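Local coordinates for protein type IV pilus biogenesis factor PilY1 (Pseudomonas aeruginosa, PDB 3HX6) that promotes type IV pilus assembly, twitching motility and adhesion to host cells, and apparently depends on calcium binding and release to regulate pilus retraction, at residues R202-K207 with D281-K286; R410-A415 with S508-N513. The protein carries 3 engineered substitutions. All coordinates share one frame; numbering follows the deposited sequence.

Contact 1 of 2, residues R202-K207 with D281-K286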
ATOM      1  N   ARG A 202     -19.741  -2.665 -15.715  1.00 12.89           N
ATOM      2  CA  ARG A 202     -21.036  -3.307 -15.601  1.00 13.40           C
ATOM      3  C   ARG A 202     -22.075  -2.241 -15.904  1.00 13.09           C
ATOM      4  O   ARG A 202     -22.019  -1.140 -15.352  1.00 11.51           O
ATOM      5  CB  ARG A 202     -21.237  -3.837 -14.181  1.00 14.14           C
ATOM      6  CG  ARG A 202     -22.605  -4.450 -13.939  1.00 16.67           C
ATOM      7  CD  ARG A 202     -22.853  -5.642 -14.836  1.00 20.23           C
ATOM      8  NE  ARG A 202     -23.679  -6.639 -14.163  1.00 26.57           N
ATOM      9  CZ  ARG A 202     -24.939  -6.450 -13.792  1.00 27.88           C
ATOM     10  NH1 ARG A 202     -25.544  -5.291 -14.031  1.00 28.52           N
ATOM     11  NH2 ARG A 202     -25.592  -7.418 -13.165  1.00 30.46           N
ATOM     12  N   LEU A 203     -23.019  -2.562 -16.781  1.00 11.57           N
ATOM     13  CA  LEU A 203     -24.049  -1.601 -17.141  1.00 13.84           C
ATOM     14  C   LEU A 203     -25.431  -2.047 -16.690  1.00 14.29           C
ATOM     15  O   LEU A 203     -25.638  -3.203 -16.280  1.00 12.60           O
ATOM     16  CB  LEU A 203     -24.051  -1.357 -18.658  1.00 13.69           C
ATOM     17  CG  LEU A 203     -22.709  -0.946 -19.278  1.00 14.45           C
ATOM     18  CD1 LEU A 203     -22.889  -0.673 -20.770  1.00 14.60           C
ATOM     19  CD2 LEU A 203     -22.173   0.281 -18.579  1.00 14.08           C
ATOM     20  N   HIS A 204     -26.375  -1.122 -16.774  1.00 12.12           N
ATOM     21  CA  HIS A 204     -27.740  -1.391 -16.359  1.00 14.29           C
ATOM     22  C   HIS A 204     -28.494  -2.372 -17.255  1.00 14.31           C
ATOM     23  O   HIS A 204     -29.664  -2.648 -17.008  1.00 11.22           O
ATOM     24  CB  HIS A 204     -28.508  -0.069 -16.235  1.00 13.54           C
ATOM     25  CG  HIS A 204     -28.223   0.670 -14.964  1.00 15.12           C
ATOM     26  ND1 HIS A 204     -28.719   0.263 -13.743  1.00 12.52           N
ATOM     27  CD2 HIS A 204     -27.463   1.764 -14.714  1.00 12.40           C
ATOM     28  CE1 HIS A 204     -28.278   1.073 -12.799  1.00 14.75           C
ATOM     29  NE2 HIS A 204     -27.513   1.993 -13.361  1.00 12.76           N
ATOM     30  N   ASN A 205     -27.842  -2.895 -18.293  1.00 13.96           N
ATOM     31  CA  ASN A 205     -28.512  -3.864 -19.154  1.00 15.21           C
ATOM     32  C   ASN A 205     -28.220  -5.257 -18.598  1.00 16.56           C
ATOM     33  O   ASN A 205     -28.465  -6.267 -19.251  1.00 17.18           O
ATOM     34  CB  ASN A 205     -28.037  -3.735 -20.611  1.00 16.23           C
ATOM     35  CG  ASN A 205     -26.652  -4.294 -20.831  1.00 16.77           C
ATOM     36  OD1 ASN A 205     -25.762  -4.117 -20.005  1.00 17.52           O
ATOM     37  ND2 ASN A 205     -26.459  -4.966 -21.960  1.00 16.02           N
ATOM     38  N   GLY A 206     -27.694  -5.278 -17.373  1.00 16.19           N
ATOM     39  CA  GLY A 206     -27.382  -6.514 -16.677  1.00 15.49           C
ATOM     40  C   GLY A 206     -26.071  -7.196 -17.020  1.00 17.69           C
ATOM     41  O   GLY A 206     -25.748  -8.241 -16.445  1.00 15.73           O
ATOM     42  N   LYS A 207     -25.294  -6.610 -17.925  1.00 16.36           N
ATOM     43  CA  LYS A 207     -24.047  -7.245 -18.329  1.00 17.63           C
ATOM     44  C   LYS A 207     -22.829  -6.326 -18.342  1.00 16.39           C
ATOM     45  O   LYS A 207     -22.943  -5.099 -18.235  1.00 14.82           O
ATOM     46  CB  LYS A 207     -24.238  -7.871 -19.717  1.00 20.51           C
ATOM     47  CG  LYS A 207     -25.532  -8.684 -19.836  1.00 22.58           C
ATOM     48  CD  LYS A 207     -25.791  -9.145 -21.260  1.00 25.95           C
ATOM     49  CE  LYS A 207     -25.055 -10.433 -21.584  1.00 28.71           C
ATOM     50  NZ  LYS A 207     -25.622 -11.565 -20.800  1.00 29.03           N
ATOM     51  N   ASP A 281     -26.520   9.026 -21.009  1.00 14.20           N
ATOM     52  CA  ASP A 281     -27.290   8.459 -19.915  1.00 14.57           C
ATOM     53  C   ASP A 281     -27.286   6.957 -20.136  1.00 15.98           C
ATOM     54  O   ASP A 281     -27.772   6.479 -21.164  1.00 15.73           O
ATOM     55  CB  ASP A 281     -28.738   8.957 -19.944  1.00 16.57           C
ATOM     56  CG  ASP A 281     -28.872  10.426 -19.561  1.00 18.80           C
ATOM     57  OD1 ASP A 281     -29.999  10.957 -19.665  1.00 20.22           O
ATOM     58  OD2 ASP A 281     -27.866  11.046 -19.157  1.00 16.97           O
ATOM     59  N   LEU A 282     -26.727   6.214 -19.187  1.00 14.45           N
ATOM     60  CA  LEU A 282     -26.690   4.767 -19.308  1.00 16.67           C
ATOM     61  C   LEU A 282     -27.676   4.170 -18.312  1.00 17.62           C
ATOM     62  O   LEU A 282     -27.380   3.187 -17.638  1.00 16.70           O
ATOM     63  CB  LEU A 282     -25.269   4.231 -19.063  1.00 14.57           C
ATOM     64  CG  LEU A 282     -24.173   4.807 -19.977  1.00 16.46           C
ATOM     65  CD1 LEU A 282     -22.843   4.080 -19.720  1.00 11.55           C
ATOM     66  CD2 LEU A 282     -24.586   4.671 -21.450  1.00 15.67           C
ATOM     67  N   ILE A 283     -28.847   4.796 -18.223  1.00 19.85           N
ATOM     68  CA  ILE A 283     -29.931   4.348 -17.345  1.00 21.72           C
ATOM     69  C   ILE A 283     -31.238   4.399 -18.142  1.00 23.59           C
ATOM     70  O   ILE A 283     -31.300   5.031 -19.198  1.00 22.86           O
ATOM     71  CB  ILE A 283     -30.080   5.249 -16.095  1.00 20.13           C
ATOM     72  CG1 ILE A 283     -30.230   6.707 -16.525  1.00 19.73           C
ATOM     73  CG2 ILE A 283     -28.884   5.061 -15.166  1.00 21.14           C
ATOM     74  CD1 ILE A 283     -30.537   7.651 -15.385  1.00 20.14           C
ATOM     75  N   ALA A 284     -32.275   3.743 -17.635  1.00 27.27           N
ATOM     76  CA  ALA A 284     -33.566   3.704 -18.315  1.00 32.04           C
ATOM     77  C   ALA A 284     -34.237   5.068 -18.473  1.00 36.21           C
ATOM     78  O   ALA A 284     -33.927   6.015 -17.752  1.00 36.51           O
ATOM     79  CB  ALA A 284     -34.502   2.752 -17.586  1.00 32.22           C
ATOM     80  N   GLY A 285     -35.161   5.151 -19.430  1.00 42.35           N
ATOM     81  CA  GLY A 285     -35.886   6.387 -19.677  1.00 49.40           C
ATOM     82  C   GLY A 285     -36.609   6.846 -18.425  1.00 53.73           C
ATOM     83  O   GLY A 285     -36.375   7.952 -17.938  1.00 54.64           O
ATOM     84  N   LYS A 286     -37.494   5.999 -17.905  1.00 57.46           N
ATOM     85  CA  LYS A 286     -38.220   6.326 -16.683  1.00 60.69           C
ATOM     86  C   LYS A 286     -37.187   6.403 -15.570  1.00 62.89           C
ATOM     87  O   LYS A 286     -35.986   6.327 -15.822  1.00 63.51           O
ATOM     88  CB  LYS A 286     -39.242   5.239 -16.334  1.00 60.70           C
ATOM     89  CG  LYS A 286     -40.499   5.213 -17.193  1.00 62.52           C
ATOM     90  CD  LYS A 286     -40.219   4.779 -18.622  1.00 63.55           C
ATOM     91  CE  LYS A 286     -41.518   4.488 -19.366  1.00 63.67           C
ATOM     92  NZ  LYS A 286     -42.467   5.642 -19.333  1.00 63.18           N
TER
HETATM   93  O   HOH W   1     -25.450   1.258 -17.416  1.00 11.44           O
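H204 meets L282 and I283 through its ring, while a water joins the two backbones and L203 adds an apolar touch. The polar link is indirect: the water accepts from H204 N at 2.6 Å and donates to L282 O at 2.7 Å, bridging the two loops, between which no direct hydrogen bond forms. The same carbonyl oxygen, L282 O, also lies at the edge of the imidazole, close to its plane and 3.3 Å from H204 CD2.

Among the apolar contacts, I283 CG2 comes to 3.6 Å from H204 CD2 at an oblique angle, the two side chains running alongside each other. L203 and L282 instead cross slantwise, touching through methyls with L203 CD2 4.0 Å from L282 CD1. H204 CG is anti to its own carbonyl carbon (chi1 -79°), which turns the ring toward the second loop.

Both imidazole nitrogens are held from outside: ND1 is bonded to D298 and NE2 to D266. Two carboxylate partners would probably favour a doubly protonated ring, although the calcium ion nearby would work against it. D266 is a ligand of that calcium, so H204 is a second-shell neighbour of the metal and probably helps to orient the D266 carboxylate.

Within 202-207, a type I turn from L203 to G206 is closed by G206 N to L203 O at 3.1 Å. N205 OD1 forms an Asx turn, accepting from K207 N at 3.3 Å, with the donor well above the carbonyl plane.

The turn joins strands 199-202 and 208-213 of one propeller sheet, and 281-286 leaves strand 276-281 of the sheet that follows it in the chain. L203 and L282 both rest on I227 of strand 223-229, and L282 also touches A268 of strand 267-272.

Contact 2 of 2, residues R410-A415 with S508-N513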
ATOM      1  N   ARG A 410      14.668  20.516  -9.532  1.00 23.50           N
ATOM      2  CA  ARG A 410      13.570  20.262 -10.467  1.00 23.96           C
ATOM      3  C   ARG A 410      13.144  21.563 -11.132  1.00 23.71           C
ATOM      4  O   ARG A 410      13.412  22.649 -10.618  1.00 24.32           O
ATOM      5  CB  ARG A 410      12.343  19.699  -9.741  1.00 21.18           C
ATOM      6  CG  ARG A 410      12.526  18.373  -9.030  1.00 23.73           C
ATOM      7  CD  ARG A 410      11.225  17.947  -8.371  1.00 25.65           C
ATOM      8  NE  ARG A 410      11.390  16.769  -7.525  1.00 28.14           N
ATOM      9  CZ  ARG A 410      11.489  15.524  -7.979  1.00 30.03           C
ATOM     10  NH1 ARG A 410      11.431  15.282  -9.283  1.00 29.37           N
ATOM     11  NH2 ARG A 410      11.663  14.522  -7.127  1.00 28.37           N
ATOM     12  N   THR A 411      12.488  21.451 -12.282  1.00 22.74           N
ATOM     13  CA  THR A 411      11.965  22.630 -12.954  1.00 24.21           C
ATOM     14  C   THR A 411      10.476  22.526 -12.628  1.00 21.89           C
ATOM     15  O   THR A 411       9.838  21.505 -12.893  1.00 20.23           O
ATOM     16  CB  THR A 411      12.191  22.600 -14.484  1.00 25.91           C
ATOM     17  OG1 THR A 411      11.419  21.548 -15.066  1.00 34.35           O
ATOM     18  CG2 THR A 411      13.658  22.373 -14.797  1.00 25.13           C
ATOM     19  N   ILE A 412       9.933  23.577 -12.032  1.00 19.32           N
ATOM     20  CA  ILE A 412       8.543  23.571 -11.627  1.00 17.90           C
ATOM     21  C   ILE A 412       7.742  24.714 -12.212  1.00 19.16           C
ATOM     22  O   ILE A 412       8.282  25.633 -12.836  1.00 18.70           O
ATOM     23  CB  ILE A 412       8.437  23.624 -10.086  1.00 15.68           C
ATOM     24  CG1 ILE A 412       9.138  24.871  -9.538  1.00 16.25           C
ATOM     25  CG2 ILE A 412       9.121  22.405  -9.477  1.00 14.15           C
ATOM     26  CD1 ILE A 412       8.382  26.163  -9.712  1.00 18.92           C
ATOM     27  N   ARG A 413       6.437  24.640 -12.011  1.00 17.58           N
ATOM     28  CA  ARG A 413       5.543  25.680 -12.467  1.00 15.82           C
ATOM     29  C   ARG A 413       4.584  25.984 -11.333  1.00 15.63           C
ATOM     30  O   ARG A 413       4.234  25.099 -10.550  1.00 13.86           O
ATOM     31  CB  ARG A 413       4.781  25.235 -13.713  1.00 15.86           C
ATOM     32  CG  ARG A 413       5.616  25.302 -14.976  1.00 16.92           C
ATOM     33  CD  ARG A 413       4.846  24.857 -16.214  1.00 15.61           C
ATOM     34  NE  ARG A 413       5.682  24.952 -17.408  1.00 16.77           N
ATOM     35  CZ  ARG A 413       5.324  24.505 -18.606  1.00 19.33           C
ATOM     36  NH1 ARG A 413       4.141  23.927 -18.770  1.00 17.88           N
ATOM     37  NH2 ARG A 413       6.144  24.644 -19.640  1.00 18.60           N
ATOM     38  N   ILE A 414       4.201  27.249 -11.224  1.00 15.36           N
ATOM     39  CA  ILE A 414       3.265  27.675 -10.196  1.00 15.74           C
ATOM     40  C   ILE A 414       2.020  28.184 -10.894  1.00 15.68           C
ATOM     41  O   ILE A 414       2.101  28.918 -11.879  1.00 14.86           O
ATOM     42  CB  ILE A 414       3.852  28.805  -9.308  1.00 17.98           C
ATOM     43  CG1 ILE A 414       4.974  28.240  -8.431  1.00 18.03           C
ATOM     44  CG2 ILE A 414       2.765  29.417  -8.429  1.00 14.11           C
ATOM     45  CD1 ILE A 414       6.344  28.629  -8.920  1.00 25.68           C
ATOM     46  N   ALA A 415       0.867  27.773 -10.386  1.00 15.97           N
ATOM     47  CA  ALA A 415      -0.403  28.174 -10.960  1.00 16.48           C
ATOM     48  C   ALA A 415      -1.060  29.211 -10.066  1.00 15.74           C
ATOM     49  O   ALA A 415      -0.740  29.312  -8.883  1.00 15.60           O
ATOM     50  CB  ALA A 415      -1.317  26.956 -11.098  1.00 16.11           C
ATOM     51  N   SER A 508       8.875  20.827   0.026  1.00 20.48           N
ATOM     52  CA  SER A 508       8.511  20.783  -1.384  1.00 21.41           C
ATOM     53  C   SER A 508       7.818  22.045  -1.874  1.00 21.62           C
ATOM     54  O   SER A 508       7.522  22.174  -3.061  1.00 20.50           O
ATOM     55  CB  SER A 508       7.623  19.570  -1.654  1.00 20.60           C
ATOM     56  OG  SER A 508       8.339  18.370  -1.428  1.00 21.55           O
ATOM     57  N   ASP A 509       7.561  22.982  -0.969  1.00 22.30           N
ATOM     58  CA  ASP A 509       6.904  24.219  -1.365  1.00 23.80           C
ATOM     59  C   ASP A 509       7.888  25.163  -2.039  1.00 23.67           C
ATOM     60  O   ASP A 509       9.097  24.963  -1.968  1.00 22.74           O
ATOM     61  CB  ASP A 509       6.248  24.890  -0.157  1.00 27.14           C
ATOM     62  CG  ASP A 509       5.044  24.116   0.345  1.00 31.14           C
ATOM     63  OD1 ASP A 509       4.493  23.316  -0.445  1.00 30.92           O
ATOM     64  OD2 ASP A 509       4.642  24.312   1.514  1.00 32.97           O
ATOM     65  N   TYR A 510       7.362  26.188  -2.696  1.00 22.41           N
ATOM     66  CA  TYR A 510       8.200  27.139  -3.405  1.00 23.17           C
ATOM     67  C   TYR A 510       7.867  28.577  -3.039  1.00 24.19           C
ATOM     68  O   TYR A 510       6.707  28.919  -2.788  1.00 23.96           O
ATOM     69  CB  TYR A 510       8.048  26.908  -4.916  1.00 23.93           C
ATOM     70  CG  TYR A 510       8.722  27.928  -5.799  1.00 23.25           C
ATOM     71  CD1 TYR A 510       8.060  29.093  -6.180  1.00 24.59           C
ATOM     72  CD2 TYR A 510      10.022  27.726  -6.265  1.00 24.20           C
ATOM     73  CE1 TYR A 510       8.671  30.033  -7.005  1.00 25.58           C
ATOM     74  CE2 TYR A 510      10.645  28.662  -7.091  1.00 23.76           C
ATOM     75  CZ  TYR A 510       9.964  29.810  -7.457  1.00 26.29           C
ATOM     76  OH  TYR A 510      10.563  30.740  -8.272  1.00 26.82           O
ATOM     77  N   SER A 511       8.894  29.417  -2.998  1.00 24.05           N
ATOM     78  CA  SER A 511       8.707  30.821  -2.662  1.00 24.58           C
ATOM     79  C   SER A 511       8.363  31.617  -3.917  1.00 25.03           C
ATOM     80  O   SER A 511       9.236  31.947  -4.719  1.00 24.77           O
ATOM     81  CB  SER A 511       9.975  31.378  -2.013  1.00 25.90           C
ATOM     82  OG  SER A 511       9.795  32.727  -1.629  1.00 26.52           O
ATOM     83  N   TYR A 512       7.079  31.910  -4.084  1.00 26.32           N
ATOM     84  CA  TYR A 512       6.592  32.660  -5.233  1.00 28.05           C
ATOM     85  C   TYR A 512       6.304  34.100  -4.827  1.00 30.96           C
ATOM     86  O   TYR A 512       5.272  34.390  -4.226  1.00 31.23           O
ATOM     87  CB  TYR A 512       5.322  31.996  -5.774  1.00 26.50           C
ATOM     88  CG  TYR A 512       4.577  32.784  -6.832  1.00 25.99           C
ATOM     89  CD1 TYR A 512       5.243  33.340  -7.925  1.00 24.10           C
ATOM     90  CD2 TYR A 512       3.192  32.940  -6.757  1.00 25.28           C
ATOM     91  CE1 TYR A 512       4.547  34.029  -8.919  1.00 22.69           C
ATOM     92  CE2 TYR A 512       2.488  33.622  -7.744  1.00 25.65           C
ATOM     93  CZ  TYR A 512       3.170  34.164  -8.821  1.00 24.66           C
ATOM     94  OH  TYR A 512       2.462  34.828  -9.794  1.00 25.53           O
ATOM     95  N   ASN A 513       7.228  34.998  -5.152  1.00 35.15           N
ATOM     96  CA  ASN A 513       7.061  36.408  -4.816  1.00 38.03           C
ATOM     97  C   ASN A 513       6.676  36.597  -3.345  1.00 38.30           C
ATOM     98  O   ASN A 513       5.548  36.984  -3.027  1.00 37.53           O
ATOM     99  CB  ASN A 513       5.994  37.033  -5.723  1.00 38.67           C
ATOM    100  CG  ASN A 513       6.496  37.283  -7.140  1.00 40.73           C
ATOM    101  OD1 ASN A 513       7.374  36.577  -7.639  1.00 39.72           O
ATOM    102  ND2 ASN A 513       5.921  38.285  -7.799  1.00 40.80           N
TER
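I414 and Y512 mark the nearest approach of the two backbones, 7.8 Å between their CA atoms, and 410-415 and 508-513 are joined by side chains alone, with no hydrogen bond between them. Two isoleucines of the strand rise to meet two tyrosines.

I412 places its CD1 methyl over one face of the Y510 ring, 4.2 Å from the ring centroid and 13° off the normal, a CH-pi contact shifted somewhat toward the rim. With CG1 between the backbone N and the carbonyl carbon (chi1 58°), chi2 then swings CD1 onto the ring. I414 reaches the same ring from an oblique direction and crosses Y510 nearly at a right angle. Its CD1 lies 3.3 Å from Y510 CD1, and CE1 is equally near. This is a tight fit for carbon atoms, and the I414 chi2 of 104°, displaced from a staggered value, is consistent with some strain.

The other branch of I414 serves the second tyrosine. Its CG2 stands over a face of the Y512 ring, 4.2 Å from the centroid, in a further CH-pi contact whose closest atom is Y512 CD2 at 3.9 Å. I414 is thus divided between the two rings, one methyl to each.

Strand 392-405, next to 408-415 in the sheet, widens the platform: Y510 touches A401 and Y512 touches D398. I412 also packs on V519 and on T522 of strand 521-524.

Here the segment carrying strand 510-511, which pairs antiparallel with 516-517, lays Y510 and Y512 over I412 and I414 on one face of a large mixed sheet, an aliphatic-aromatic interface built on CH-pi contacts and lying away from the calcium site.

How the contacts relate
Contacts 1 and 2 lie on opposite sides of the centre of this C-terminal domain, with their centres 46 Å apart and their nearest atoms about 32 Å apart, so neither touches the other. They follow in series along the chain: 202-207 and 281-286 have met before 410-415 begins. Only contact 1 lies by the calcium ion, the nearest atom of the H204 side chain being about 4 Å from the metal, whereas contact 2 is away from the annotated sites. Their burial differs as well: all four touching residues of contact 1 are buried, while in contact 2 the isoleucines are buried and the tyrosines partly exposed.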